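Local coordinates for protein glycosyl hydrolase, family 8 (PDB 3REN) that probably hydrolyses alpha-glucans as an alpha-amylase with an (alpha/alpha)6-barrel fold, and belongs to glycoside hydrolase family 8, at residues A[65-70]-A[337-342]; A[111-116]-A[158-163]; A[174-179]-A[239-244]; A[229-234]-A[263-268]. One frame throughout, in Å; residues are numbered along the deposited sequence.

Contact 1 (A[65-70]-A[337-342]); sequences EGLMML and DNLNAL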
loop_
_atom_site.group_PDB
_atom_site.type_symbol
_atom_site.label_atom_id
_atom_site.label_comp_id
_atom_site.label_asym_id
_atom_site.label_seq_id
_atom_site.Cartn_x
_atom_site.Cartn_y
_atom_site.Cartn_z
ATOM N N GLU A 65 -3.844 6.887 -6.387
ATOM C CA GLU A 65 -5.291 6.927 -6.511
ATOM C C GLU A 65 -6.009 5.822 -5.731
ATOM O O GLU A 65 -7.019 6.095 -5.091
ATOM C CB GLU A 65 -5.705 6.898 -7.988
ATOM C CG GLU A 65 -5.235 8.149 -8.708
ATOM C CD GLU A 65 -5.750 9.448 -8.035
ATOM O OE1 GLU A 65 -6.942 9.501 -7.670
ATOM O OE2 GLU A 65 -4.974 10.401 -7.863
ATOM N N GLY A 66 -5.489 4.590 -5.812
ATOM C CA GLY A 66 -6.034 3.447 -5.090
ATOM C C GLY A 66 -5.981 3.668 -3.595
ATOM O O GLY A 66 -6.929 3.346 -2.898
ATOM N N LEU A 67 -4.874 4.216 -3.097
ATOM C CA LEU A 67 -4.750 4.541 -1.673
ATOM C C LEU A 67 -5.807 5.540 -1.213
ATOM O O LEU A 67 -6.414 5.374 -0.166
ATOM C CB LEU A 67 -3.319 5.022 -1.322
ATOM C CG LEU A 67 -2.228 3.909 -1.356
ATOM C CD1 LEU A 67 -0.765 4.478 -1.297
ATOM C CD2 LEU A 67 -2.458 2.898 -0.235
HETATM N N MSE A 68 -6.029 6.576 -2.015
HETATM C CA MSE A 68 -6.967 7.635 -1.671
HETATM C C MSE A 68 -8.414 7.100 -1.711
HETATM O O MSE A 68 -9.228 7.472 -0.881
HETATM C CB MSE A 68 -6.771 8.855 -2.600
HETATM C CG MSE A 68 -7.717 10.038 -2.303
HETATM SE SE MSE A 68 -7.694 10.643 -0.408
HETATM C CE MSE A 68 -6.129 11.784 -0.437
HETATM N N MSE A 69 -8.712 6.233 -2.676
HETATM C CA MSE A 69 -9.980 5.498 -2.688
HETATM C C MSE A 69 -10.197 4.649 -1.448
HETATM O O MSE A 69 -11.301 4.639 -0.907
HETATM C CB MSE A 69 -10.087 4.618 -3.934
HETATM C CG MSE A 69 -10.296 5.471 -5.245
HETATM SE SE MSE A 69 -10.003 4.381 -6.897
HETATM C CE MSE A 69 -11.542 3.224 -6.799
ATOM N N LEU A 70 -9.161 3.930 -0.992
ATOM C CA LEU A 70 -9.322 3.182 0.260
ATOM C C LEU A 70 -9.635 4.078 1.463
ATOM O O LEU A 70 -10.522 3.757 2.301
ATOM C CB LEU A 70 -8.102 2.332 0.568
ATOM C CG LEU A 70 -7.904 1.119 -0.333
ATOM C CD1 LEU A 70 -6.527 0.492 -0.004
ATOM C CD2 LEU A 70 -9.014 0.115 0.009
ATOM N N ASP A 337 4.446 7.692 1.042
ATOM C CA ASP A 337 4.570 7.773 2.500
ATOM C C ASP A 337 3.479 8.589 3.139
ATOM O O ASP A 337 2.983 8.225 4.197
ATOM C CB ASP A 337 5.930 8.320 2.910
ATOM C CG ASP A 337 7.040 7.308 2.689
ATOM O OD1 ASP A 337 6.780 6.091 2.845
ATOM O OD2 ASP A 337 8.143 7.731 2.329
ATOM N N ASN A 338 3.102 9.681 2.478
ATOM C CA ASN A 338 2.030 10.536 2.945
ATOM C C ASN A 338 0.659 9.856 2.954
ATOM O O ASN A 338 -0.090 9.978 3.934
ATOM C CB ASN A 338 2.020 11.859 2.170
ATOM C CG ASN A 338 3.185 12.751 2.571
ATOM O OD1 ASN A 338 3.044 13.567 3.466
ATOM N ND2 ASN A 338 4.363 12.558 1.940
ATOM N N LEU A 339 0.348 9.120 1.885
ATOM C CA LEU A 339 -0.930 8.395 1.817
ATOM C C LEU A 339 -1.030 7.239 2.822
ATOM O O LEU A 339 -2.119 6.986 3.400
ATOM C CB LEU A 339 -1.202 7.906 0.390
ATOM C CG LEU A 339 -1.492 9.037 -0.583
ATOM C CD1 LEU A 339 -1.139 8.548 -2.027
ATOM C CD2 LEU A 339 -2.997 9.529 -0.410
ATOM N N ASN A 340 0.082 6.526 3.029
ATOM C CA ASN A 340 0.069 5.422 3.998
ATOM C C ASN A 340 -0.130 5.996 5.405
ATOM O O ASN A 340 -0.942 5.478 6.181
ATOM C CB ASN A 340 1.345 4.573 3.899
ATOM C CG ASN A 340 1.297 3.581 2.741
ATOM O OD1 ASN A 340 0.243 3.015 2.456
ATOM N ND2 ASN A 340 2.428 3.369 2.073
ATOM N N ALA A 341 0.540 7.117 5.685
ATOM C CA ALA A 341 0.361 7.826 6.970
ATOM C C ALA A 341 -1.086 8.278 7.164
ATOM O O ALA A 341 -1.598 8.250 8.275
ATOM C CB ALA A 341 1.291 9.045 7.055
ATOM N N LEU A 342 -1.734 8.707 6.085
ATOM C CA LEU A 342 -3.133 9.130 6.177
ATOM C C LEU A 342 -4.028 7.963 6.574
ATOM O O LEU A 342 -4.860 8.090 7.471
ATOM C CB LEU A 342 -3.570 9.837 4.870
ATOM C CG LEU A 342 -4.982 10.389 4.821
ATOM C CD1 LEU A 342 -5.116 11.608 5.722
ATOM C CD2 LEU A 342 -5.367 10.721 3.369
#

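Contact 2 (A[111-116]-A[158-163]); sequences SATIDE and DYIDNY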
loop_
_atom_site.group_PDB
_atom_site.type_symbol
_atom_site.label_atom_id
_atom_site.label_comp_id
_atom_site.label_asym_id
_atom_site.label_seq_id
_atom_site.Cartn_x
_atom_site.Cartn_y
_atom_site.Cartn_z
ATOM N N SER A 111 1.133 -2.038 -16.355
ATOM C CA SER A 111 0.351 -2.184 -15.139
ATOM C C SER A 111 1.121 -3.039 -14.099
ATOM O O SER A 111 1.923 -3.875 -14.493
ATOM C CB SER A 111 -0.946 -2.902 -15.469
ATOM O OG SER A 111 -1.762 -2.073 -16.253
ATOM N N ALA A 112 0.838 -2.839 -12.812
ATOM C CA ALA A 112 1.382 -3.672 -11.723
ATOM C C ALA A 112 0.193 -4.318 -10.995
ATOM O O ALA A 112 -0.716 -3.616 -10.587
ATOM C CB ALA A 112 2.160 -2.782 -10.741
ATOM N N THR A 113 0.217 -5.636 -10.805
ATOM C CA THR A 113 -0.857 -6.384 -10.162
ATOM C C THR A 113 -1.309 -5.784 -8.820
ATOM O O THR A 113 -2.515 -5.738 -8.504
ATOM C CB THR A 113 -0.422 -7.842 -10.038
ATOM O OG1 THR A 113 -0.376 -8.423 -11.351
ATOM C CG2 THR A 113 -1.367 -8.679 -9.176
ATOM N N ILE A 114 -0.345 -5.304 -8.030
ATOM C CA ILE A 114 -0.686 -4.778 -6.715
ATOM C C ILE A 114 -1.603 -3.561 -6.836
ATOM O O ILE A 114 -2.517 -3.408 -6.029
ATOM C CB ILE A 114 0.599 -4.453 -5.886
ATOM C CG1 ILE A 114 0.230 -4.096 -4.433
ATOM C CG2 ILE A 114 1.409 -3.334 -6.596
ATOM C CD1 ILE A 114 1.429 -3.740 -3.467
ATOM N N ASP A 115 -1.372 -2.692 -7.829
ATOM C CA ASP A 115 -2.243 -1.538 -8.002
ATOM C C ASP A 115 -3.659 -1.963 -8.434
ATOM O O ASP A 115 -4.647 -1.340 -8.008
ATOM C CB ASP A 115 -1.740 -0.557 -9.059
ATOM C CG ASP A 115 -0.364 -0.026 -8.792
ATOM O OD1 ASP A 115 0.035 0.125 -7.617
ATOM O OD2 ASP A 115 0.309 0.289 -9.800
ATOM N N GLU A 116 -3.748 -2.975 -9.296
ATOM C CA GLU A 116 -5.037 -3.468 -9.773
ATOM C C GLU A 116 -5.807 -4.027 -8.593
ATOM O O GLU A 116 -6.972 -3.718 -8.414
ATOM C CB GLU A 116 -4.876 -4.573 -10.838
ATOM C CG GLU A 116 -3.853 -4.250 -11.926
ATOM C CD GLU A 116 -4.242 -2.977 -12.654
ATOM O OE1 GLU A 116 -5.473 -2.762 -12.825
ATOM O OE2 GLU A 116 -3.347 -2.204 -13.050
ATOM N N ASP A 158 3.752 -9.934 -11.417
ATOM C CA ASP A 158 3.756 -8.546 -11.034
ATOM C C ASP A 158 3.426 -7.620 -12.169
ATOM O O ASP A 158 2.723 -6.635 -11.961
ATOM C CB ASP A 158 5.141 -8.094 -10.547
ATOM C CG ASP A 158 5.545 -8.702 -9.205
ATOM O OD1 ASP A 158 4.702 -9.306 -8.474
ATOM O OD2 ASP A 158 6.746 -8.553 -8.874
ATOM N N TYR A 159 4.030 -7.865 -13.334
ATOM C CA TYR A 159 4.166 -6.822 -14.371
ATOM C C TYR A 159 3.401 -7.255 -15.609
ATOM O O TYR A 159 3.432 -8.420 -15.977
ATOM C CB TYR A 159 5.670 -6.552 -14.689
ATOM C CG TYR A 159 5.875 -5.623 -15.883
ATOM C CD1 TYR A 159 6.001 -4.251 -15.727
ATOM C CD2 TYR A 159 5.859 -6.137 -17.175
ATOM C CE1 TYR A 159 6.163 -3.428 -16.839
ATOM C CE2 TYR A 159 5.992 -5.347 -18.258
ATOM C CZ TYR A 159 6.151 -4.009 -18.108
ATOM O OH TYR A 159 6.266 -3.286 -19.273
ATOM N N ILE A 160 2.683 -6.322 -16.232
ATOM C CA ILE A 160 1.885 -6.630 -17.444
ATOM C C ILE A 160 1.972 -5.395 -18.346
ATOM O O ILE A 160 1.799 -4.269 -17.867
ATOM C CB ILE A 160 0.369 -6.912 -17.187
ATOM C CG1 ILE A 160 0.107 -7.931 -16.063
ATOM C CG2 ILE A 160 -0.351 -7.347 -18.504
ATOM C CD1 ILE A 160 -0.100 -7.278 -14.627
ATOM N N ASP A 161 2.293 -5.601 -19.629
ATOM C CA ASP A 161 2.157 -4.540 -20.619
ATOM C C ASP A 161 1.381 -5.029 -21.838
ATOM O O ASP A 161 0.776 -6.099 -21.810
ATOM C CB ASP A 161 3.490 -3.847 -20.961
ATOM C CG ASP A 161 4.500 -4.774 -21.669
ATOM O OD1 ASP A 161 4.119 -5.851 -22.154
ATOM O OD2 ASP A 161 5.689 -4.431 -21.711
ATOM N N ASN A 162 1.342 -4.232 -22.894
ATOM C CA ASN A 162 0.550 -4.623 -24.079
ATOM C C ASN A 162 1.140 -5.841 -24.835
ATOM O O ASN A 162 0.430 -6.501 -25.606
ATOM C CB ASN A 162 0.353 -3.430 -25.013
ATOM C CG ASN A 162 1.645 -2.763 -25.365
ATOM O OD1 ASN A 162 2.476 -2.486 -24.503
ATOM N ND2 ASN A 162 1.847 -2.524 -26.647
ATOM N N TYR A 163 2.397 -6.179 -24.549
ATOM C CA TYR A 163 3.101 -7.250 -25.265
ATOM C C TYR A 163 3.079 -8.568 -24.510
ATOM O O TYR A 163 3.030 -9.633 -25.108
ATOM C CB TYR A 163 4.510 -6.788 -25.554
ATOM C CG TYR A 163 5.378 -7.690 -26.431
ATOM C CD1 TYR A 163 6.385 -8.476 -25.855
ATOM C CD2 TYR A 163 5.244 -7.712 -27.836
ATOM C CE1 TYR A 163 7.226 -9.275 -26.635
ATOM C CE2 TYR A 163 6.103 -8.517 -28.632
ATOM C CZ TYR A 163 7.082 -9.294 -28.010
ATOM O OH TYR A 163 7.934 -10.108 -28.744
HETATM O O HOH W 1 -1.126 -3.447 -18.758
#

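Contact 3 (A[174-179]-A[239-244]); sequences LDLPTM and LNRIEA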
loop_
_atom_site.group_PDB
_atom_site.type_symbol
_atom_site.label_atom_id
_atom_site.label_comp_id
_atom_site.label_asym_id
_atom_site.label_seq_id
_atom_site.Cartn_x
_atom_site.Cartn_y
_atom_site.Cartn_z
ATOM N N LEU A 174 0.592 -10.084 -3.330
ATOM C CA LEU A 174 -0.428 -11.126 -3.122
ATOM C C LEU A 174 -1.442 -10.674 -2.074
ATOM O O LEU A 174 -1.342 -11.030 -0.874
ATOM C CB LEU A 174 0.202 -12.482 -2.770
ATOM C CG LEU A 174 1.152 -12.977 -3.863
ATOM C CD1 LEU A 174 1.938 -14.131 -3.314
ATOM C CD2 LEU A 174 0.394 -13.356 -5.142
ATOM N N ASP A 175 -2.405 -9.867 -2.554
ATOM C CA ASP A 175 -3.387 -9.184 -1.730
ATOM C C ASP A 175 -4.492 -10.182 -1.359
ATOM O O ASP A 175 -5.558 -10.206 -1.955
ATOM C CB ASP A 175 -3.955 -8.050 -2.576
ATOM C CG ASP A 175 -4.787 -7.057 -1.797
ATOM O OD1 ASP A 175 -5.293 -7.375 -0.699
ATOM O OD2 ASP A 175 -4.958 -5.925 -2.325
ATOM N N LEU A 176 -4.232 -10.940 -0.332
ATOM C CA LEU A 176 -5.124 -11.960 0.115
ATOM C C LEU A 176 -6.523 -11.424 0.426
ATOM O O LEU A 176 -7.448 -12.061 0.070
ATOM C CB LEU A 176 -4.578 -12.652 1.357
ATOM C CG LEU A 176 -3.730 -13.903 1.203
ATOM C CD1 LEU A 176 -3.139 -14.101 -0.080
ATOM C CD2 LEU A 176 -2.933 -14.408 2.360
ATOM N N PRO A 177 -6.658 -10.271 1.064
ATOM C CA PRO A 177 -8.003 -9.772 1.372
ATOM C C PRO A 177 -8.830 -9.518 0.116
ATOM O O PRO A 177 -10.013 -9.838 0.106
ATOM C CB PRO A 177 -7.750 -8.445 2.135
ATOM C CG PRO A 177 -6.391 -8.659 2.711
ATOM C CD PRO A 177 -5.626 -9.407 1.650
ATOM N N THR A 178 -8.218 -8.953 -0.919
ATOM C CA THR A 178 -8.923 -8.720 -2.169
ATOM C C THR A 178 -9.317 -10.075 -2.793
ATOM O O THR A 178 -10.438 -10.240 -3.272
ATOM C CB THR A 178 -8.038 -7.904 -3.131
ATOM O OG1 THR A 178 -7.663 -6.656 -2.507
ATOM C CG2 THR A 178 -8.773 -7.628 -4.426
HETATM N N MSE A 179 -8.410 -11.051 -2.781
HETATM C CA MSE A 179 -8.711 -12.363 -3.377
HETATM C C MSE A 179 -9.852 -13.077 -2.632
HETATM O O MSE A 179 -10.652 -13.786 -3.237
HETATM C CB MSE A 179 -7.467 -13.266 -3.471
HETATM C CG MSE A 179 -6.424 -12.734 -4.441
HETATM SE SE MSE A 179 -4.747 -13.643 -4.064
HETATM C CE MSE A 179 -3.527 -12.722 -5.254
ATOM N N LEU A 239 0.167 -7.542 7.056
ATOM C CA LEU A 239 -1.144 -6.895 7.070
ATOM C C LEU A 239 -2.138 -7.627 6.152
ATOM O O LEU A 239 -3.272 -7.855 6.567
ATOM C CB LEU A 239 -1.054 -5.420 6.718
ATOM C CG LEU A 239 -2.311 -4.549 6.706
ATOM C CD1 LEU A 239 -2.973 -4.516 8.089
ATOM C CD2 LEU A 239 -1.881 -3.157 6.349
ATOM N N ASN A 240 -1.707 -8.040 4.950
ATOM C CA ASN A 240 -2.599 -8.793 4.022
ATOM C C ASN A 240 -3.066 -10.107 4.635
ATOM O O ASN A 240 -4.228 -10.442 4.575
ATOM C CB ASN A 240 -1.921 -9.063 2.646
ATOM C CG ASN A 240 -1.838 -7.810 1.776
ATOM O OD1 ASN A 240 -2.596 -6.869 1.978
ATOM N ND2 ASN A 240 -0.917 -7.791 0.806
ATOM N N ARG A 241 -2.146 -10.850 5.225
ATOM C CA ARG A 241 -2.462 -12.122 5.875
ATOM C C ARG A 241 -3.516 -11.975 6.969
ATOM O O ARG A 241 -4.462 -12.747 7.036
ATOM C CB ARG A 241 -1.183 -12.695 6.479
ATOM C CG ARG A 241 -0.247 -13.380 5.449
ATOM C CD ARG A 241 -0.635 -14.850 5.273
ATOM N NE ARG A 241 -0.196 -15.621 6.435
ATOM C CZ ARG A 241 -0.366 -16.932 6.610
ATOM N NH1 ARG A 241 -1.022 -17.686 5.727
ATOM N NH2 ARG A 241 0.085 -17.478 7.722
ATOM N N ILE A 242 -3.326 -11.019 7.869
ATOM C CA ILE A 242 -4.239 -10.936 9.010
ATOM C C ILE A 242 -5.618 -10.437 8.607
ATOM O O ILE A 242 -6.594 -10.929 9.141
ATOM C CB ILE A 242 -3.666 -10.138 10.223
ATOM C CG1 ILE A 242 -3.542 -8.657 9.909
ATOM C CG2 ILE A 242 -2.346 -10.762 10.674
ATOM C CD1 ILE A 242 -2.704 -7.855 10.930
ATOM N N GLU A 243 -5.694 -9.485 7.658
ATOM C CA GLU A 243 -6.986 -8.950 7.199
ATOM C C GLU A 243 -7.792 -10.024 6.519
ATOM O O GLU A 243 -9.014 -9.937 6.488
ATOM C CB GLU A 243 -6.840 -7.736 6.267
ATOM C CG GLU A 243 -6.313 -6.496 6.929
ATOM C CD GLU A 243 -6.126 -5.316 5.958
ATOM O OE1 GLU A 243 -5.994 -4.178 6.446
ATOM O OE2 GLU A 243 -6.091 -5.506 4.710
ATOM N N ALA A 244 -7.122 -11.049 6.001
ATOM C CA ALA A 244 -7.786 -12.176 5.367
ATOM C C ALA A 244 -8.091 -13.302 6.359
ATOM O O ALA A 244 -8.580 -14.352 5.969
ATOM C CB ALA A 244 -6.909 -12.718 4.220
HETATM O O HOH W 2 0.655 -10.186 0.557
HETATM O O HOH W 3 -5.452 -5.302 0.850
#

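Contact 4 (A[229-234]-A[263-268]); sequences VDFLLS and GFLVAT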
loop_
_atom_site.group_PDB
_atom_site.type_symbol
_atom_site.label_atom_id
_atom_site.label_comp_id
_atom_site.label_asym_id
_atom_site.label_seq_id
_atom_site.Cartn_x
_atom_site.Cartn_y
_atom_site.Cartn_z
ATOM N N VAL A 229 16.263 -8.769 4.875
ATOM C CA VAL A 229 14.813 -8.715 4.699
ATOM C C VAL A 229 14.394 -7.260 4.415
ATOM O O VAL A 229 14.772 -6.367 5.174
ATOM C CB VAL A 229 14.107 -9.192 5.981
ATOM C CG1 VAL A 229 12.539 -9.109 5.850
ATOM C CG2 VAL A 229 14.578 -10.609 6.382
ATOM N N ASP A 230 13.632 -7.028 3.327
ATOM C CA ASP A 230 12.983 -5.721 3.063
ATOM C C ASP A 230 11.799 -5.571 3.992
ATOM O O ASP A 230 10.708 -6.135 3.742
ATOM C CB ASP A 230 12.473 -5.614 1.608
ATOM C CG ASP A 230 12.038 -4.196 1.241
ATOM O OD1 ASP A 230 11.359 -3.505 2.073
ATOM O OD2 ASP A 230 12.371 -3.774 0.119
ATOM N N PHE A 231 11.989 -4.808 5.059
ATOM C CA PHE A 231 10.970 -4.817 6.131
ATOM C C PHE A 231 9.605 -4.284 5.715
ATOM O O PHE A 231 8.576 -4.835 6.135
ATOM C CB PHE A 231 11.486 -4.101 7.379
ATOM C CG PHE A 231 10.607 -4.254 8.548
ATOM C CD1 PHE A 231 10.041 -3.131 9.150
ATOM C CD2 PHE A 231 10.359 -5.520 9.092
ATOM C CE1 PHE A 231 9.202 -3.264 10.266
ATOM C CE2 PHE A 231 9.512 -5.656 10.206
ATOM C CZ PHE A 231 8.931 -4.516 10.788
ATOM N N LEU A 232 9.584 -3.187 4.948
ATOM C CA LEU A 232 8.318 -2.608 4.508
ATOM C C LEU A 232 7.490 -3.640 3.790
ATOM O O LEU A 232 6.274 -3.807 4.067
ATOM C CB LEU A 232 8.517 -1.397 3.600
ATOM C CG LEU A 232 7.181 -0.879 3.046
ATOM C CD1 LEU A 232 6.305 -0.271 4.172
ATOM C CD2 LEU A 232 7.458 0.154 1.991
ATOM N N LEU A 233 8.108 -4.348 2.865
ATOM C CA LEU A 233 7.399 -5.342 2.122
ATOM C C LEU A 233 6.853 -6.430 3.012
ATOM O O LEU A 233 5.797 -6.841 2.805
ATOM C CB LEU A 233 8.216 -5.912 0.996
ATOM C CG LEU A 233 8.276 -5.174 -0.324
ATOM C CD1 LEU A 233 8.110 -3.702 -0.278
ATOM C CD2 LEU A 233 9.464 -5.586 -1.145
ATOM N N SER A 234 7.598 -6.859 4.012
ATOM C CA SER A 234 7.043 -7.896 4.915
ATOM C C SER A 234 5.841 -7.372 5.739
ATOM O O SER A 234 4.909 -8.113 6.009
ATOM C CB SER A 234 8.120 -8.442 5.857
ATOM O OG SER A 234 9.004 -9.319 5.153
ATOM N N GLY A 263 13.608 0.585 19.845
ATOM C CA GLY A 263 12.899 1.856 19.997
ATOM C C GLY A 263 12.461 2.438 18.662
ATOM O O GLY A 263 11.867 3.508 18.608
ATOM N N PHE A 264 12.746 1.724 17.572
ATOM C CA PHE A 264 12.362 2.200 16.222
ATOM C C PHE A 264 12.316 0.966 15.338
ATOM O O PHE A 264 12.738 -0.105 15.783
ATOM C CB PHE A 264 13.421 3.141 15.665
ATOM C CG PHE A 264 14.840 2.610 15.817
ATOM C CD1 PHE A 264 15.319 1.590 14.987
ATOM C CD2 PHE A 264 15.698 3.152 16.782
ATOM C CE1 PHE A 264 16.632 1.083 15.119
ATOM C CE2 PHE A 264 17.023 2.668 16.931
ATOM C CZ PHE A 264 17.490 1.623 16.116
ATOM N N LEU A 265 11.826 1.128 14.105
ATOM C CA LEU A 265 11.934 0.110 13.057
ATOM C C LEU A 265 12.585 0.718 11.815
ATOM O O LEU A 265 12.346 1.896 11.467
ATOM C CB LEU A 265 10.564 -0.503 12.729
ATOM C CG LEU A 265 9.858 -1.222 13.887
ATOM C CD1 LEU A 265 8.324 -1.319 13.655
ATOM C CD2 LEU A 265 10.448 -2.650 14.153
ATOM N N VAL A 266 13.448 -0.064 11.177
ATOM C CA VAL A 266 14.187 0.423 10.024
ATOM C C VAL A 266 13.893 -0.406 8.746
ATOM O O VAL A 266 13.118 -1.362 8.789
ATOM C CB VAL A 266 15.719 0.447 10.291
ATOM C CG1 VAL A 266 16.085 1.600 11.242
ATOM C CG2 VAL A 266 16.197 -0.873 10.859
ATOM N N ALA A 267 14.525 -0.028 7.631
ATOM C CA ALA A 267 14.176 -0.563 6.290
ATOM C C ALA A 267 14.539 -2.014 6.048
ATOM O O ALA A 267 13.875 -2.705 5.267
ATOM C CB ALA A 267 14.792 0.325 5.175
ATOM N N THR A 268 15.630 -2.471 6.659
ATOM C CA THR A 268 16.132 -3.831 6.448
ATOM C C THR A 268 16.724 -4.483 7.724
ATOM O O THR A 268 17.305 -3.789 8.599
ATOM C CB THR A 268 17.235 -3.925 5.288
ATOM O OG1 THR A 268 18.437 -3.242 5.655
ATOM C CG2 THR A 268 16.740 -3.381 3.919
HETATM O O HOH W 4 11.918 -1.691 3.819
#

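Contact 1 (A[65-70]-A[337-342])
L67 pushes its branched end against the facing helix, where the fork fits the notch between L339 and N340, one methyl on each: CD1 lies 3.8 Å from the CB of L339. The two leucine side chains slant across each other, and the CA atoms of L67 and L339 are 6.5 Å apart. The second methyl of L67, CD2, rests on the amide oxygen OD1 of N340 at 3.8 Å; the amide nitrogen of N340 is hydrogen-bonded to S284. The helices of an (alpha/alpha)6 barrel are met here side by side: helix 62-74 and helix 335-346, from near the two ends of the chain, run almost parallel, their short segments 14° apart with axes 9.8 Å from each other. On the other flank of L339 sits the selenomethionine M68. Its CG is anti to the backbone N (chi1 -180°) and the chain then bends twice, which swings the terminal methyl CE over to the second helix. There CE rests over the notch between two leucine methyls, 3.9 Å from CD2 of L339 and 4.0 Å from CD2 of L342. H84 of helix 78-89 and I30 of helix 21-33 also touch the M68 side chain.

Contact 2 (A[111-116]-A[158-163])
S111 and I160, together with T113, two residues after S111, bury most of the surface here, and backbone bonds between two short antiparallel strands set their positions. S111 and I160 form a hydrogen-bonded pair: S111 N gives to I160 O at 2.8 Å, and I160 N returns a bond to S111 O at 3.1 Å. The hydroxyl OG of S111 is hydrogen-bonded to I98 O and also accepts from a water, which reaches weakly to I160 O as well. The neighbouring pair, A112 with Y159, is non-hydrogen-bonded, and the CA of A112 makes a CA-H...O contact with D158 O. This is an edge of the three-stranded antiparallel sheet 111-112, 155-160, 151-152, at the point where its outer strand turns straight into helix 113-130 of the barrel, A112 being the N-cap. One more backbone bond follows from the first helical residue, T113 N to D158 O at 2.9 Å. Above that bond the methyl CD1 of I160 lies 3.5 Å from OG1 of T113, the two side chains meeting at a slant. With chi1 at -69°, OG1 lies beside the backbone N of T113 and is hydrogen-bonded to V157 O; its contact with CD1 is van der Waals. L146 and A150 of helix 133-150 cover this face, touching T113 and I160 respectively.

Contact 3 (A[174-179]-A[239-244])
P177 lays its ring across N240 at about a right angle, its CG 3.4 Å from N240 O and its CD 3.9 Å from N240 CB. The same CG touches CB of E243 at 3.7 Å, so the proline bears on one turn of the facing helix. Beside it, L176 CB meets A244 CB at 3.7 Å, and the small alanine lets the chains close to 4.7 Å between the CA atoms of P177 and A244. Farther out, the methyl CD2 of L176 runs alongside the aliphatic CD of R241, both side chains pointing the same way. No direct hydrogen bond joins the segments; two waters do so through the amide of N240. One accepts from ND2 and donates to L174 O, while the other donates to D175 OD1 at 2.6 Å and weakly to N240 OD1. The planes of the D175 carboxylate and the N240 amide are nearly parallel, 14° apart. D175 is the N-cap of helix 176-185: its CG stands anti to the backbone N (chi1 -168°), and OD1 takes a weak capping bond from T178 N. R241 forms salt bridges with E248 and E201, E243 with K121. In the (alpha/alpha)6 barrel the start of helix 176-185 thus meets the end of helix 231-243, with helix 113-130 touching P177, helix 188-201 touching L176 and A244, and helix 283-296 packing on L239 and I242.

Contact 4 (A[229-234]-A[263-268])
F231 slants its ring across L265, where the entry of one barrel helix meets the loop leaving another. Around them lies one helical hairpin of the (alpha/alpha)6 barrel: strand 228-230 runs into helix 231-243, helix 249-262 brings the chain back, and the loop 263-267 leads to strand 268-270, which pairs with the first strand antiparallel. The side chain of F231 leaves with CG anti to the backbone N (chi1 -171°), which carries the ring along the loop. Its CE1 comes to 3.9 Å from L265 CB, and CZ lies near the methyl CD2 of L265; nearer the backbone, F231 CB is 3.5 Å from V266 O. W254 and I255 of helix 249-262 press on the same ring, and Y269 meets it edge-to-face. L265 in turn packs on V289 of helix 283-296. D230 and T268 form the non-hydrogen-bonded pair of the little sheet, their side chains on one face. At this pair T268 turns its CA toward V229 O in a CA-H...O contact of 3.1 Å, and CB of T268 also rests on that oxygen; the hydroxyl of T268 is hydrogen-bonded to that of T277. D230 is the N-cap of helix 231-243, its OD1 accepting weakly from L233 N. A267 O takes the 2.8 Å bond from F231 N, and one water donates to both A267 O and D230 OD1 while accepting from L232 N at 3.0 Å.

From the N terminus the chain first passes 65-70, which waits for its partner 337-342 until almost the C terminus; contact 1 therefore closes a loop of 266 residues containing the other three. Contact 2 comes next, closing 111-116 on 158-163 and tying strand 111-112 and the start of helix 113-130 to strand 155-160. It is complete before contact 3 opens at 174-179. Contacts 3 and 4 cross: 229-234 is passed before 239-244 closes contact 3, and 263-268 then closes contact 4. These two share helix 231-243, joined at its start to the loop after helix 249-262 and at its end to helix 176-185. The centres of contacts 1 and 3 lie about 17 Å apart.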